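Local coordinates for protein papain inhibitor (PDB 5NTB) that inhibits the cysteine proteases papain and bromelain and the serine protease trypsin, and serves as a glutamine and lysine donor substrate for transglutaminase, at residues 40-45 with 50-55. Numbering follows the deposited sequence.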
ATOM      1  N   ALA A  40      -8.156   2.102  -8.376  1.00 15.11           N
ATOM      2  CA  ALA A  40      -7.990   2.117  -9.828  1.00 17.15           C
ATOM      3  C   ALA A  40      -7.115   0.979 -10.343  1.00 14.56           C
ATOM      4  O   ALA A  40      -7.147   0.684 -11.546  1.00 17.17           O
ATOM      5  CB  ALA A  40      -7.416   3.459 -10.274  1.00 18.32           C
ATOM      6  N   TRP A  41      -6.369   0.304  -9.468  1.00 13.87           N
ATOM      7  CA  TRP A  41      -5.524  -0.804  -9.877  1.00 13.21           C
ATOM      8  C   TRP A  41      -6.211  -2.155  -9.766  1.00 14.68           C
ATOM      9  O   TRP A  41      -5.658  -3.146 -10.249  1.00 14.98           O
ATOM     10  CB  TRP A  41      -4.250  -0.828  -9.036  1.00 14.50           C
ATOM     11  CG  TRP A  41      -3.449   0.422  -9.186  1.00 13.16           C
ATOM     12  CD1 TRP A  41      -3.395   1.482  -8.324  1.00 16.33           C
ATOM     13  CD2 TRP A  41      -2.590   0.747 -10.284  1.00 12.12           C
ATOM     14  NE1 TRP A  41      -2.554   2.455  -8.829  1.00 13.03           N
ATOM     15  CE2 TRP A  41      -2.053   2.026 -10.032  1.00 12.44           C
ATOM     16  CE3 TRP A  41      -2.237   0.087 -11.467  1.00 14.67           C
ATOM     17  CZ2 TRP A  41      -1.164   2.649 -10.918  1.00 13.29           C
ATOM     18  CZ3 TRP A  41      -1.351   0.704 -12.333  1.00 15.34           C
ATOM     19  CH2 TRP A  41      -0.827   1.968 -12.054  1.00 18.23           C
ATOM     20  N   TRP A  42      -7.384  -2.215  -9.137  1.00 14.06           N
ATOM     21  CA  TRP A  42      -8.080  -3.475  -8.930  1.00 14.01           C
ATOM     22  C   TRP A  42      -8.905  -3.814 -10.165  1.00 18.49           C
ATOM     23  O   TRP A  42      -9.494  -2.929 -10.796  1.00 20.77           O
ATOM     24  CB  TRP A  42      -8.950  -3.392  -7.672  1.00 13.70           C
ATOM     25  CG  TRP A  42      -8.083  -3.243  -6.438  1.00 13.46           C
ATOM     26  CD1 TRP A  42      -7.337  -2.142  -6.084  1.00 14.10           C
ATOM     27  CD2 TRP A  42      -7.817  -4.242  -5.435  1.00 14.15           C
ATOM     28  NE1 TRP A  42      -6.643  -2.391  -4.914  1.00 14.16           N
ATOM     29  CE2 TRP A  42      -6.920  -3.671  -4.501  1.00 14.73           C
ATOM     30  CE3 TRP A  42      -8.258  -5.559  -5.229  1.00 13.62           C
ATOM     31  CZ2 TRP A  42      -6.453  -4.368  -3.395  1.00 15.40           C
ATOM     32  CZ3 TRP A  42      -7.796  -6.248  -4.122  1.00 15.04           C
ATOM     33  CH2 TRP A  42      -6.892  -5.650  -3.219  1.00 16.12           C
ATOM     34  N   THR A  43      -8.922  -5.106 -10.521  1.00 15.24           N
ATOM     35  CA  THR A  43      -9.495  -5.526 -11.802  1.00 18.04           C
ATOM     36  C   THR A  43     -10.564  -6.596 -11.673  1.00 20.89           C
ATOM     37  O   THR A  43     -11.526  -6.583 -12.448  1.00 23.14           O
ATOM     38  CB  THR A  43      -8.399  -6.045 -12.755  1.00 19.38           C
ATOM     39  OG1 THR A  43      -7.575  -7.016 -12.089  1.00 20.69           O
ATOM     40  CG2 THR A  43      -7.537  -4.897 -13.245  1.00 19.56           C
ATOM     41  N   THR A  44     -10.416  -7.528 -10.745  1.00 18.48           N
ATOM     42  CA  THR A  44     -11.371  -8.622 -10.728  1.00 22.91           C
ATOM     43  C   THR A  44     -12.658  -8.197 -10.034  1.00 18.32           C
ATOM     44  O   THR A  44     -12.639  -7.379  -9.114  1.00 20.32           O
ATOM     45  CB  THR A  44     -10.783  -9.842 -10.027  1.00 19.34           C
ATOM     46  OG1 THR A  44     -10.362  -9.476  -8.710  1.00 17.96           O
ATOM     47  CG2 THR A  44      -9.591 -10.373 -10.799  1.00 21.35           C
ATOM     48  N   PRO A  45     -13.803  -8.741 -10.454  1.00 20.08           N
ATOM     49  CA  PRO A  45     -15.057  -8.345  -9.806  1.00 21.38           C
ATOM     50  C   PRO A  45     -15.146  -8.820  -8.368  1.00 19.18           C
ATOM     51  O   PRO A  45     -15.892  -8.233  -7.576  1.00 24.19           O
ATOM     52  CB  PRO A  45     -16.135  -8.980 -10.699  1.00 21.66           C
ATOM     53  CG  PRO A  45     -15.430 -10.079 -11.425  1.00 23.62           C
ATOM     54  CD  PRO A  45     -14.003  -9.674 -11.572  1.00 24.02           C
ATOM     55  N   ASP A  50      -8.218 -10.859  -6.768  1.00 14.05           N
ATOM     56  CA  ASP A  50      -7.454  -9.937  -7.595  1.00 14.09           C
ATOM     57  C   ASP A  50      -5.994 -10.374  -7.674  1.00 13.88           C
ATOM     58  O   ASP A  50      -5.424 -10.824  -6.681  1.00 15.04           O
ATOM     59  CB  ASP A  50      -7.536  -8.525  -7.027  1.00 13.25           C
ATOM     60  CG  ASP A  50      -7.210  -7.471  -8.062  1.00 13.66           C
ATOM     61  OD1 ASP A  50      -6.008  -7.276  -8.345  1.00 15.13           O
ATOM     62  OD2 ASP A  50      -8.165  -6.864  -8.593  1.00 16.61           O
ATOM     63  N   PRO A  51      -5.355 -10.237  -8.837  1.00 14.35           N
ATOM     64  CA  PRO A  51      -3.921 -10.547  -8.911  1.00 15.38           C
ATOM     65  C   PRO A  51      -3.077  -9.713  -7.962  1.00 14.99           C
ATOM     66  O   PRO A  51      -1.992 -10.162  -7.576  1.00 16.73           O
ATOM     67  CB  PRO A  51      -3.569 -10.272 -10.382  1.00 18.15           C
ATOM     68  CG  PRO A  51      -4.758  -9.538 -10.948  1.00 24.78           C
ATOM     69  CD  PRO A  51      -5.942  -9.985 -10.160  1.00 16.22           C
ATOM     70  N   LEU A  52      -3.562  -8.541  -7.533  1.00 13.15           N
ATOM     71  CA  LEU A  52      -2.846  -7.764  -6.524  1.00 12.83           C
ATOM     72  C   LEU A  52      -2.642  -8.530  -5.232  1.00 17.71           C
ATOM     73  O   LEU A  52      -1.748  -8.184  -4.459  1.00 16.52           O
ATOM     74  CB  LEU A  52      -3.609  -6.475  -6.223  1.00 14.85           C
ATOM     75  CG  LEU A  52      -3.471  -5.377  -7.281  1.00 14.68           C
ATOM     76  CD1 LEU A  52      -4.515  -4.298  -7.034  1.00 15.08           C
ATOM     77  CD2 LEU A  52      -2.064  -4.769  -7.255  1.00 14.87           C
ATOM     78  N   CYS A  53      -3.447  -9.552  -4.984  1.00 15.30           N
ATOM     79  CA  CYS A  53      -3.397 -10.310  -3.743  1.00 17.21           C
ATOM     80  C   CYS A  53      -2.466 -11.509  -3.805  1.00 19.54           C
ATOM     81  O   CYS A  53      -2.309 -12.202  -2.791  1.00 20.17           O
ATOM     82  CB  CYS A  53      -4.803 -10.770  -3.369  1.00 16.33           C
ATOM     83  SG  CYS A  53      -5.929  -9.373  -3.051  1.00 17.66           S
ATOM     84  N   ARG A  54      -1.826 -11.764  -4.942  1.00 16.76           N
ATOM     85  CA  ARG A  54      -1.055 -12.994  -5.130  1.00 17.52           C
ATOM     86  C   ARG A  54       0.409 -12.663  -5.405  1.00 15.11           C
ATOM     87  O   ARG A  54       0.836 -12.555  -6.557  1.00 18.24           O
ATOM     88  CB  ARG A  54      -1.667 -13.831  -6.226  1.00 19.40           C
ATOM     89  CG  ARG A  54      -3.065 -14.314  -5.860  1.00 23.38           C
ATOM     90  CD  ARG A  54      -3.538 -15.410  -6.777  1.00 23.93           C
ATOM     91  NE  ARG A  54      -3.935 -14.880  -8.078  1.00 24.31           N
ATOM     92  CZ  ARG A  54      -5.151 -14.440  -8.378  1.00 21.58           C
ATOM     93  NH1 ARG A  54      -6.122 -14.463  -7.474  1.00 28.57           N
ATOM     94  NH2 ARG A  54      -5.398 -13.978  -9.595  1.00 36.25           N
ATOM     95  N   GLY A  55       1.173 -12.499  -4.331  1.00 17.24           N
ATOM     96  CA  GLY A  55       2.607 -12.329  -4.446  1.00 20.14           C
ATOM     97  C   GLY A  55       3.061 -10.954  -4.863  1.00 18.54           C
ATOM     98  O   GLY A  55       4.206 -10.798  -5.298  1.00 23.12           O
TER
HETATM   99  O   HOH W   1      -5.572  -5.936 -10.503  1.00 16.63           O
HETATM  100  O   HOH W   2     -10.703  -6.532  -7.476  1.00 16.99           O
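The chi1 of D50 (-159°) carries CG away from its own amide nitrogen, bringing the carboxylate to the backbone NH groups of T43 and T44, while W42, its CG anti to the carbonyl carbon, presents one indole face to CD1 of L52. D50 OD2 accepts two amide hydrogens: T43 N lies 2.7 Å from OD2 on its syn lone pair, in a nearly straight bond, and T44 N, 3.2 Å from OD2, comes in from above the carboxylate plane. The other oxygen turns back on its own segment, where L52 N donates to the anti lone pair of D50 OD1. This is an Asx turn, opening the 3-10 turn 51-53 in the long loop between strands 35-38 and 57-62 of the double-psi beta-barrel domain. One water joins W41 O, T43 OG1 and D50 OD1; a second spans T44 O and D50 OD2, so the carboxylate is gripped on both oxygens. L52 CD1 lies over the W42 indole, 3.5 Å from the centroid of the five-membered ring and 6° off its normal, a CH-pi contact. C53 SG, disulfide-bonded to C23, approaches the six-membered ring obliquely, 3.8 Å from W42 CZ3. The indole is further tied to the barrel through W42 NE1, which donates to I37 O.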